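Local coordinates for uncharacterized protein YjgB (Bacillus subtilis, PDB 4YGT) that is of unknown function but is probably a secreted lipoprotein, and was the first member of the DUF4309 family to have its structure determined, at residues K29-Q34 against G38-K43; P56-G61 against F66-W71; D132-T137 against E141-I146. One frame throughout, in Å; residues are numbered along the deposited sequence.

Interaction 1. Residues K29-Q34 against G38-K43; sequences KGEMPQ and GLTINK
Gly-30 and Ile-41 join two irregular segments by one backbone bond, Ile-41 N to Gly-30 O at 2.9 Å, which is nearly straight (171°) and lies in the carbonyl plane. Gly-30 also ends helix 14-27 in a Schellman motif; its positive phi of 74° is easy for a residue without a side chain. The same carbonyl receives the CA-H of Thr-40. Glu-31 carries the side-chain contact. Its CG is anti to the carbonyl carbon (chi1 -71°) and the chain runs extended beyond it, taking the carboxylate past Leu-39 O to Gly-38 and Thr-40. Gly-38 N meets Glu-31 OE1 at 3.0 Å from above the carboxylate plane, while Thr-40 OG1 lies 3.0 Å from Glu-31 OE2, a possible bond, since the hydroxyl could turn elsewhere. Glutamate suits this place because its two oxygens can serve both neighbours. With an alanine here, the Gly-38 amide would probably lose its acceptor and Thr-40 OG1 its carboxylate neighbour. On the inner side, selenomethionine Met-32 and Ile-41 pack against strands 88-95 and 152-159. Between the segments a water accepts from Met-32 N at 2.7 Å and donates to Leu-39 O at the same distance.

Interaction 2. Residues P56-G61 against F66-W71; sequences PERPVG and FDLYHW. With EDO (1,2-ethanediol), chain C.
Pro-56 and Tyr-69 form a dense part of this contact: the CA of Pro-56 sits over one face of the Tyr-69 ring, 4.0 Å from its centroid, in a CH-pi contact. Proline's compact, rigid ring suits this place, its CB touching Leu-68 O and its CG the carboxylate of Asp-67. Alongside runs a single antiparallel bridge, with Leu-68 N bonded to Arg-58 O at 2.8 Å. Glu-57 and Arg-58 both face Leu-68, a classic beta bulge, and their two amides give only weak bonds to Leu-68 O. Further along, Val-60 N reaches Asp-67 OD1 at 3.1 Å, and Val-60 CG2 leans on the same oxygen.

The solvent side lies next to the proline and tyrosine, at Glu-57 and His-70, both exposed. The chain of Glu-57 bends at chi2 (81°), which turns Glu-57 OE1 back to take His-70 N at 2.9 Å on its anti side. A water donates to both this oxygen and His-70 O, and a 1,2-ethanediol, probably from the crystallisation liquor, gives a weak bond from its O1 to His-70 O.

Strand 67-69 is an outermost strand of the sheet, beside strand 77-82, whose Tyr-82 hydrogen-bonds to Asp-67 OD2. Helix 46-53 lies against it, His-50 bonding the same oxygen and Val-49 touching Tyr-69. Just past the helix, Gly-54 O receives Tyr-69 OH, and Leu-68 touches Phe-94 of strand 88-95.

Interaction 3. Residues D132-T137 against E141-I146; sequences DYVYDT and ELHFVI
Asp-132 places CG anti to its own backbone N (chi1 177°), whereas His-143 carries CG beside its N (chi1 -66°), and these choices bring carboxylate and imidazole together across the strands. His-143 ND1 donates to Asp-132 OD2 at 2.7 Å, almost straight and within the ring plane, using the syn lone pair of the oxygen. At the far end of the ring NE2 makes a weak bond to Glu-141 OE2, so carboxylates engage both nitrogens and limit rotation of the imidazole. Val-134 CG1 lies over one face of the His-143 ring, 4.1 Å from its centroid, in a CH-pi contact. Histidine fits here, offering an N-H to Asp-132, a second nitrogen toward Glu-141 and a flat surface to a methyl group.

The two strands form a beta hairpin, 131-137 with 140-146, within the antiparallel sheet. Tyr-133 with Phe-144 and Tyr-135 with Leu-142 are its hydrogen-bonded pairs, each joined by two backbone bonds of 2.9 to 3.0 Å. These four residues point to the other face of the sheet, where Tyr-133, Tyr-135 and Phe-144 touch helix 109-116. There Tyr-135 CD2 meets Phe-144 CE1 at 3.7 Å with the ring planes nearly perpendicular, and Tyr-133 CD1 rests on Ile-146 CG1 at 3.5 Å. Tyr-135 also touches Leu-112 and Leu-116, and its hydroxyl hydrogen-bonds to Gly-117 O. Back on the histidine side, Asp-136 OD1 and Glu-141 OE1 stand 3.9 Å apart with their carboxylate planes nearly parallel. Their repulsion is probably eased by Arg-121, whose NH1 forms a salt bridge with Asp-136 and a long, weak ion pair with Glu-141.

Along the chain from the N terminus the three contacts follow in series, none nested in or crossing another. Interaction 1 closes a loop between helices 14-27 and 46-53, with three residues separating its segments. Interaction 2 comes after the second helix and closes a four-residue connection before strand 67-69, one outermost strand of the sheet. Interaction 3 closes the three-residue turn region of the late hairpin, which lies between strands 121-124 and 152-159; the centres of interactions 2 and 3 are about 22 Å apart, on opposite sides of the chain's centre. Met-32 CE lies 3.8 Å from Leu-142 CD2, so the loop of interaction 1 packs on the sheet where the hairpin forms part of it.

Interaction 1. Residues K29-Q34 against G38-K43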
loop_
_atom_site.group_PDB
_atom_site.type_symbol
_atom_site.label_atom_id
_atom_site.label_comp_id
_atom_site.label_asym_id
_atom_site.label_seq_id
_atom_site.Cartn_x
_atom_site.Cartn_y
_atom_site.Cartn_z
ATOM N N LYS A 29 -4.094 -5.118 -11.613
ATOM C CA LYS A 29 -4.066 -6.579 -11.390
ATOM C C LYS A 29 -4.599 -6.951 -9.993
ATOM O O LYS A 29 -4.680 -8.141 -9.679
ATOM C CB LYS A 29 -2.611 -7.127 -11.391
ATOM C CG LYS A 29 -1.766 -7.140 -12.626
ATOM C CD LYS A 29 -0.430 -7.761 -12.147
ATOM C CE LYS A 29 0.608 -8.039 -13.199
ATOM N NZ LYS A 29 1.845 -8.625 -12.609
ATOM N N GLY A 30 -4.767 -5.957 -9.123
ATOM C CA GLY A 30 -5.170 -6.180 -7.729
ATOM C C GLY A 30 -4.028 -6.742 -6.893
ATOM O O GLY A 30 -4.225 -7.568 -5.997
ATOM N N GLU A 31 -2.819 -6.303 -7.225
ATOM C CA GLU A 31 -1.567 -6.696 -6.595
ATOM C C GLU A 31 -0.689 -5.502 -6.362
ATOM O O GLU A 31 -0.839 -4.480 -7.026
ATOM C CB GLU A 31 -0.790 -7.648 -7.516
ATOM C CG GLU A 31 -1.368 -9.030 -7.674
ATOM C CD GLU A 31 -0.654 -9.865 -8.716
ATOM O OE1 GLU A 31 0.553 -9.634 -8.978
ATOM O OE2 GLU A 31 -1.319 -10.764 -9.273
HETATM N N MSE A 32 0.299 -5.669 -5.518
HETATM C CA MSE A 32 1.326 -4.670 -5.313
HETATM C C MSE A 32 2.649 -5.254 -5.835
HETATM O O MSE A 32 2.716 -6.467 -6.086
HETATM C CB MSE A 32 1.361 -4.222 -3.873
HETATM C CG MSE A 32 0.120 -3.454 -3.546
HETATM SE SE MSE A 32 0.497 -2.291 -2.114
HETATM C CE MSE A 32 -0.537 -0.832 -2.587
ATOM N N PRO A 33 3.654 -4.419 -6.182
ATOM C CA PRO A 33 4.861 -4.981 -6.806
ATOM C C PRO A 33 5.885 -5.535 -5.817
ATOM O O PRO A 33 5.653 -5.599 -4.594
ATOM C CB PRO A 33 5.440 -3.796 -7.590
ATOM C CG PRO A 33 4.540 -2.613 -7.298
ATOM C CD PRO A 33 3.735 -2.948 -6.107
ATOM N N GLN A 34 7.031 -5.978 -6.396
ATOM C CA GLN A 34 8.223 -6.476 -5.708
ATOM C C GLN A 34 7.930 -7.722 -4.845
ATOM O O GLN A 34 7.575 -8.764 -5.390
ATOM C CB GLN A 34 8.871 -5.346 -4.856
ATOM C CG GLN A 34 9.261 -4.066 -5.622
ATOM C CD GLN A 34 10.320 -4.295 -6.669
ATOM O OE1 GLN A 34 10.018 -4.496 -7.853
ATOM N NE2 GLN A 34 11.584 -4.292 -6.249
ATOM N N GLY A 38 2.206 -11.272 -7.017
ATOM C CA GLY A 38 1.401 -12.479 -7.160
ATOM C C GLY A 38 0.442 -12.740 -6.025
ATOM O O GLY A 38 -0.189 -13.800 -5.993
ATOM N N LEU A 39 0.314 -11.779 -5.085
ATOM C CA LEU A 39 -0.653 -11.875 -3.998
ATOM C C LEU A 39 -1.830 -10.979 -4.379
ATOM O O LEU A 39 -1.748 -9.762 -4.244
ATOM C CB LEU A 39 -0.013 -11.489 -2.648
ATOM C CG LEU A 39 1.103 -12.408 -2.143
ATOM C CD1 LEU A 39 1.840 -11.766 -0.989
ATOM C CD2 LEU A 39 0.555 -13.762 -1.749
ATOM N N THR A 40 -2.902 -11.580 -4.893
ATOM C CA THR A 40 -4.055 -10.885 -5.469
ATOM C C THR A 40 -5.223 -10.685 -4.494
ATOM O O THR A 40 -5.704 -11.640 -3.869
ATOM C CB THR A 40 -4.536 -11.637 -6.723
ATOM O OG1 THR A 40 -3.395 -12.000 -7.478
ATOM C CG2 THR A 40 -5.485 -10.806 -7.628
ATOM N N ILE A 41 -5.746 -9.450 -4.467
ATOM C CA ILE A 41 -6.939 -9.097 -3.684
ATOM C C ILE A 41 -8.099 -10.019 -4.105
ATOM O O ILE A 41 -8.244 -10.298 -5.294
ATOM C CB ILE A 41 -7.270 -7.581 -3.851
ATOM C CG1 ILE A 41 -6.341 -6.768 -2.927
ATOM C CG2 ILE A 41 -8.762 -7.256 -3.539
ATOM C CD1 ILE A 41 -5.976 -5.557 -3.436
ATOM N N ASN A 42 -8.837 -10.572 -3.109
ATOM C CA ASN A 42 -10.015 -11.442 -3.242
ATOM C C ASN A 42 -9.687 -12.807 -3.894
ATOM O O ASN A 42 -10.608 -13.569 -4.205
ATOM C CB ASN A 42 -11.121 -10.715 -4.049
ATOM C CG ASN A 42 -12.546 -11.009 -3.651
ATOM O OD1 ASN A 42 -12.845 -11.778 -2.723
ATOM N ND2 ASN A 42 -13.467 -10.393 -4.373
ATOM N N LYS A 43 -8.389 -13.119 -4.090
ATOM C CA LYS A 43 -7.966 -14.356 -4.742
ATOM C C LYS A 43 -6.900 -15.075 -3.897
ATOM O O LYS A 43 -7.097 -16.237 -3.557
ATOM C CB LYS A 43 -7.455 -14.043 -6.158
ATOM C CG LYS A 43 -7.488 -15.203 -7.144
ATOM C CD LYS A 43 -6.998 -14.787 -8.556
ATOM C CE LYS A 43 -7.950 -13.888 -9.341
ATOM N NZ LYS A 43 -9.186 -14.598 -9.783
HETATM O O HOH W 1 0.281 -8.007 -4.083
#

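Interaction 2. Residues P56-G61 against F66-W71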
loop_
_atom_site.group_PDB
_atom_site.type_symbol
_atom_site.label_atom_id
_atom_site.label_comp_id
_atom_site.label_asym_id
_atom_site.label_seq_id
_atom_site.Cartn_x
_atom_site.Cartn_y
_atom_site.Cartn_z
ATOM N N PRO A 56 3.996 -12.832 10.690
ATOM C CA PRO A 56 4.049 -11.373 10.854
ATOM C C PRO A 56 4.727 -10.907 12.139
ATOM O O PRO A 56 4.642 -11.568 13.178
ATOM C CB PRO A 56 2.577 -10.952 10.860
ATOM C CG PRO A 56 1.795 -12.164 10.587
ATOM C CD PRO A 56 2.623 -13.344 10.854
ATOM N N GLU A 57 5.356 -9.715 12.063
ATOM C CA GLU A 57 6.003 -9.013 13.172
ATOM C C GLU A 57 4.952 -8.492 14.134
ATOM O O GLU A 57 5.295 -8.036 15.222
ATOM C CB GLU A 57 6.882 -7.863 12.653
ATOM C CG GLU A 57 8.299 -8.295 12.287
ATOM C CD GLU A 57 8.512 -8.950 10.933
ATOM O OE1 GLU A 57 7.916 -8.476 9.940
ATOM O OE2 GLU A 57 9.347 -9.878 10.849
ATOM N N ARG A 58 3.673 -8.553 13.723
ATOM C CA ARG A 58 2.460 -8.231 14.471
ATOM C C ARG A 58 1.264 -8.814 13.689
ATOM O O ARG A 58 0.860 -8.241 12.676
ATOM C CB ARG A 58 2.308 -6.728 14.750
ATOM C CG ARG A 58 1.227 -6.460 15.777
ATOM C CD ARG A 58 1.334 -5.089 16.388
ATOM N NE ARG A 58 0.258 -4.899 17.354
ATOM C CZ ARG A 58 -0.820 -4.151 17.151
ATOM N NH1 ARG A 58 -0.948 -3.448 16.029
ATOM N NH2 ARG A 58 -1.762 -4.074 18.078
ATOM N N PRO A 59 0.699 -9.959 14.126
ATOM C CA PRO A 59 -0.396 -10.574 13.363
ATOM C C PRO A 59 -1.778 -10.019 13.690
ATOM O O PRO A 59 -1.918 -9.190 14.601
ATOM C CB PRO A 59 -0.306 -12.044 13.783
ATOM C CG PRO A 59 0.135 -11.981 15.198
ATOM C CD PRO A 59 1.049 -10.778 15.308
ATOM N N VAL A 60 -2.808 -10.502 12.951
ATOM C CA VAL A 60 -4.217 -10.142 13.141
ATOM C C VAL A 60 -4.587 -10.571 14.561
ATOM O O VAL A 60 -4.243 -11.681 14.962
ATOM C CB VAL A 60 -5.143 -10.793 12.060
ATOM C CG1 VAL A 60 -6.616 -10.483 12.324
ATOM C CG2 VAL A 60 -4.756 -10.366 10.646
ATOM N N GLY A 61 -5.213 -9.680 15.318
ATOM C CA GLY A 61 -5.603 -9.953 16.696
ATOM C C GLY A 61 -5.787 -8.687 17.494
ATOM O O GLY A 61 -4.874 -7.855 17.556
ATOM N N PHE A 66 -4.746 -6.414 10.472
ATOM C CA PHE A 66 -3.691 -6.596 9.472
ATOM C C PHE A 66 -2.583 -7.476 9.944
ATOM O O PHE A 66 -2.062 -7.279 11.036
ATOM C CB PHE A 66 -3.057 -5.252 9.053
ATOM C CG PHE A 66 -3.918 -4.432 8.128
ATOM C CD1 PHE A 66 -4.946 -3.638 8.629
ATOM C CD2 PHE A 66 -3.726 -4.476 6.751
ATOM C CE1 PHE A 66 -5.782 -2.929 7.767
ATOM C CE2 PHE A 66 -4.542 -3.755 5.896
ATOM C CZ PHE A 66 -5.577 -2.999 6.404
ATOM N N ASP A 67 -2.169 -8.416 9.086
ATOM C CA ASP A 67 -0.938 -9.184 9.300
ATOM C C ASP A 67 0.151 -8.194 8.960
ATOM O O ASP A 67 0.184 -7.721 7.825
ATOM C CB ASP A 67 -0.897 -10.444 8.418
ATOM C CG ASP A 67 -1.495 -11.670 9.060
ATOM O OD1 ASP A 67 -1.709 -11.658 10.301
ATOM O OD2 ASP A 67 -1.734 -12.643 8.342
ATOM N N LEU A 68 0.930 -7.748 9.957
ATOM C CA LEU A 68 1.912 -6.690 9.709
ATOM C C LEU A 68 3.360 -7.200 9.623
ATOM O O LEU A 68 3.833 -7.968 10.468
ATOM C CB LEU A 68 1.798 -5.597 10.768
ATOM C CG LEU A 68 0.517 -4.796 10.736
ATOM C CD1 LEU A 68 0.246 -4.170 12.097
ATOM C CD2 LEU A 68 0.540 -3.748 9.614
ATOM N N TYR A 69 4.035 -6.775 8.550
ATOM C CA TYR A 69 5.413 -7.130 8.243
ATOM C C TYR A 69 6.206 -5.858 8.248
ATOM O O TYR A 69 5.932 -4.941 7.477
ATOM C CB TYR A 69 5.490 -7.875 6.905
ATOM C CG TYR A 69 4.759 -9.201 6.941
ATOM C CD1 TYR A 69 5.393 -10.356 7.380
ATOM C CD2 TYR A 69 3.425 -9.298 6.546
ATOM C CE1 TYR A 69 4.728 -11.579 7.420
ATOM C CE2 TYR A 69 2.746 -10.520 6.573
ATOM C CZ TYR A 69 3.402 -11.655 7.018
ATOM O OH TYR A 69 2.760 -12.866 7.031
ATOM N N HIS A 70 7.112 -5.758 9.203
ATOM C CA HIS A 70 7.940 -4.583 9.418
ATOM C C HIS A 70 8.905 -4.388 8.264
ATOM O O HIS A 70 9.302 -5.363 7.636
ATOM C CB HIS A 70 8.725 -4.756 10.739
ATOM C CG HIS A 70 9.180 -3.467 11.332
ATOM N ND1 HIS A 70 10.380 -2.891 10.970
ATOM C CD2 HIS A 70 8.572 -2.678 12.247
ATOM C CE1 HIS A 70 10.470 -1.775 11.674
ATOM N NE2 HIS A 70 9.399 -1.600 12.450
ATOM N N TRP A 71 9.295 -3.140 7.989
ATOM C CA TRP A 71 10.312 -2.871 6.979
ATOM C C TRP A 71 11.654 -3.404 7.496
ATOM O O TRP A 71 11.906 -3.400 8.700
ATOM C CB TRP A 71 10.398 -1.371 6.589
ATOM C CG TRP A 71 10.426 -0.374 7.725
ATOM C CD1 TRP A 71 11.375 -0.261 8.704
ATOM C CD2 TRP A 71 9.519 0.730 7.916
ATOM N NE1 TRP A 71 11.108 0.828 9.506
ATOM C CE2 TRP A 71 9.971 1.455 9.044
ATOM C CE3 TRP A 71 8.341 1.158 7.253
ATOM C CZ2 TRP A 71 9.289 2.585 9.531
ATOM C CZ3 TRP A 71 7.677 2.283 7.729
ATOM C CH2 TRP A 71 8.144 2.978 8.856
HETATM C C1 EDO C . 9.351 -8.459 4.455
HETATM O O1 EDO C . 8.652 -8.158 5.643
HETATM C C2 EDO C . 9.879 -7.179 3.804
HETATM O O2 EDO C . 10.594 -6.423 4.769
HETATM O O HOH W 2 10.023 -8.084 8.007
#

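Interaction 3. Residues D132-T137 against E141-I146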
loop_
_atom_site.group_PDB
_atom_site.type_symbol
_atom_site.label_atom_id
_atom_site.label_comp_id
_atom_site.label_asym_id
_atom_site.label_seq_id
_atom_site.Cartn_x
_atom_site.Cartn_y
_atom_site.Cartn_z
ATOM N N ASP A 132 -6.200 11.091 2.185
ATOM C CA ASP A 132 -6.100 10.003 1.230
ATOM C C ASP A 132 -6.390 10.474 -0.205
ATOM O O ASP A 132 -7.525 10.840 -0.521
ATOM C CB ASP A 132 -7.104 8.936 1.690
ATOM C CG ASP A 132 -7.282 7.695 0.862
ATOM O OD1 ASP A 132 -6.467 7.470 -0.058
ATOM O OD2 ASP A 132 -8.241 6.947 1.131
ATOM N N TYR A 133 -5.360 10.434 -1.075
ATOM C CA TYR A 133 -5.469 10.719 -2.509
ATOM C C TYR A 133 -5.791 9.398 -3.242
ATOM O O TYR A 133 -4.942 8.504 -3.287
ATOM C CB TYR A 133 -4.163 11.331 -3.026
ATOM C CG TYR A 133 -3.903 12.729 -2.517
ATOM C CD1 TYR A 133 -3.285 12.939 -1.288
ATOM C CD2 TYR A 133 -4.253 13.846 -3.271
ATOM C CE1 TYR A 133 -3.012 14.224 -0.825
ATOM C CE2 TYR A 133 -4.005 15.139 -2.809
ATOM C CZ TYR A 133 -3.389 15.322 -1.580
ATOM O OH TYR A 133 -3.108 16.579 -1.110
ATOM N N VAL A 134 -7.032 9.235 -3.742
ATOM C CA VAL A 134 -7.461 7.981 -4.367
ATOM C C VAL A 134 -7.365 8.042 -5.890
ATOM O O VAL A 134 -7.905 8.954 -6.514
ATOM C CB VAL A 134 -8.892 7.566 -3.934
ATOM C CG1 VAL A 134 -9.245 6.173 -4.437
ATOM C CG2 VAL A 134 -9.067 7.648 -2.430
ATOM N N TYR A 135 -6.712 7.022 -6.479
ATOM C CA TYR A 135 -6.573 6.803 -7.924
ATOM C C TYR A 135 -7.303 5.516 -8.313
ATOM O O TYR A 135 -6.993 4.473 -7.764
ATOM C CB TYR A 135 -5.083 6.734 -8.330
ATOM C CG TYR A 135 -4.439 8.101 -8.407
ATOM C CD1 TYR A 135 -4.485 8.848 -9.578
ATOM C CD2 TYR A 135 -3.811 8.662 -7.298
ATOM C CE1 TYR A 135 -3.917 10.121 -9.647
ATOM C CE2 TYR A 135 -3.224 9.925 -7.360
ATOM C CZ TYR A 135 -3.279 10.653 -8.538
ATOM O OH TYR A 135 -2.707 11.906 -8.604
ATOM N N ASP A 136 -8.298 5.593 -9.220
ATOM C CA ASP A 136 -9.026 4.397 -9.646
ATOM C C ASP A 136 -8.168 3.609 -10.630
ATOM O O ASP A 136 -7.564 4.203 -11.526
ATOM C CB ASP A 136 -10.393 4.744 -10.249
ATOM C CG ASP A 136 -11.430 5.272 -9.261
ATOM O OD1 ASP A 136 -11.325 4.953 -8.047
ATOM O OD2 ASP A 136 -12.389 5.927 -9.711
ATOM N N THR A 137 -8.063 2.282 -10.413
ATOM C CA THR A 137 -7.232 1.365 -11.210
ATOM C C THR A 137 -8.030 0.098 -11.611
ATOM O O THR A 137 -7.846 -0.991 -11.063
ATOM C CB THR A 137 -5.936 1.011 -10.441
ATOM O OG1 THR A 137 -6.285 0.328 -9.236
ATOM C CG2 THR A 137 -5.089 2.235 -10.118
ATOM N N GLU A 141 -8.584 0.198 -6.424
ATOM C CA GLU A 141 -8.264 1.594 -6.149
ATOM C C GLU A 141 -7.045 1.682 -5.249
ATOM O O GLU A 141 -6.853 0.846 -4.358
ATOM C CB GLU A 141 -9.452 2.364 -5.564
ATOM C CG GLU A 141 -10.336 1.549 -4.642
ATOM C CD GLU A 141 -11.500 2.301 -4.040
ATOM O OE1 GLU A 141 -12.176 3.059 -4.774
ATOM O OE2 GLU A 141 -11.748 2.109 -2.829
ATOM N N LEU A 142 -6.179 2.655 -5.558
ATOM C CA LEU A 142 -4.941 2.930 -4.827
ATOM C C LEU A 142 -5.160 4.128 -3.969
ATOM O O LEU A 142 -5.465 5.207 -4.494
ATOM C CB LEU A 142 -3.802 3.229 -5.781
ATOM C CG LEU A 142 -2.881 2.170 -6.206
ATOM C CD1 LEU A 142 -1.779 2.795 -6.998
ATOM C CD2 LEU A 142 -2.286 1.427 -5.018
ATOM N N HIS A 143 -5.029 3.947 -2.666
ATOM C CA HIS A 143 -5.238 4.988 -1.681
ATOM C C HIS A 143 -3.894 5.468 -1.165
ATOM O O HIS A 143 -3.266 4.763 -0.370
ATOM C CB HIS A 143 -6.086 4.431 -0.530
ATOM C CG HIS A 143 -7.484 4.059 -0.910
ATOM N ND1 HIS A 143 -8.570 4.800 -0.476
ATOM C CD2 HIS A 143 -7.936 3.005 -1.628
ATOM C CE1 HIS A 143 -9.637 4.185 -0.950
ATOM N NE2 HIS A 143 -9.308 3.102 -1.650
ATOM N N PHE A 144 -3.411 6.626 -1.661
ATOM C CA PHE A 144 -2.153 7.194 -1.168
ATOM C C PHE A 144 -2.471 8.027 0.072
ATOM O O PHE A 144 -3.049 9.112 -0.054
ATOM C CB PHE A 144 -1.440 8.029 -2.231
ATOM C CG PHE A 144 -0.971 7.257 -3.428
ATOM C CD1 PHE A 144 -1.793 7.098 -4.538
ATOM C CD2 PHE A 144 0.311 6.714 -3.468
ATOM C CE1 PHE A 144 -1.338 6.420 -5.672
ATOM C CE2 PHE A 144 0.756 6.015 -4.593
ATOM C CZ PHE A 144 -0.067 5.888 -5.694
ATOM N N VAL A 145 -2.138 7.507 1.270
ATOM C CA VAL A 145 -2.454 8.192 2.532
ATOM C C VAL A 145 -1.270 9.095 2.947
ATOM O O VAL A 145 -0.255 8.613 3.442
ATOM C CB VAL A 145 -2.876 7.177 3.628
ATOM C CG1 VAL A 145 -3.228 7.874 4.926
ATOM C CG2 VAL A 145 -4.043 6.312 3.159
ATOM N N ILE A 146 -1.433 10.413 2.747
ATOM C CA ILE A 146 -0.435 11.455 3.024
ATOM C C ILE A 146 -0.652 12.030 4.435
ATOM O O ILE A 146 -1.781 12.329 4.837
ATOM C CB ILE A 146 -0.499 12.550 1.909
ATOM C CG1 ILE A 146 -0.475 11.916 0.477
ATOM C CG2 ILE A 146 0.564 13.653 2.079
ATOM C CD1 ILE A 146 0.904 11.550 -0.145
#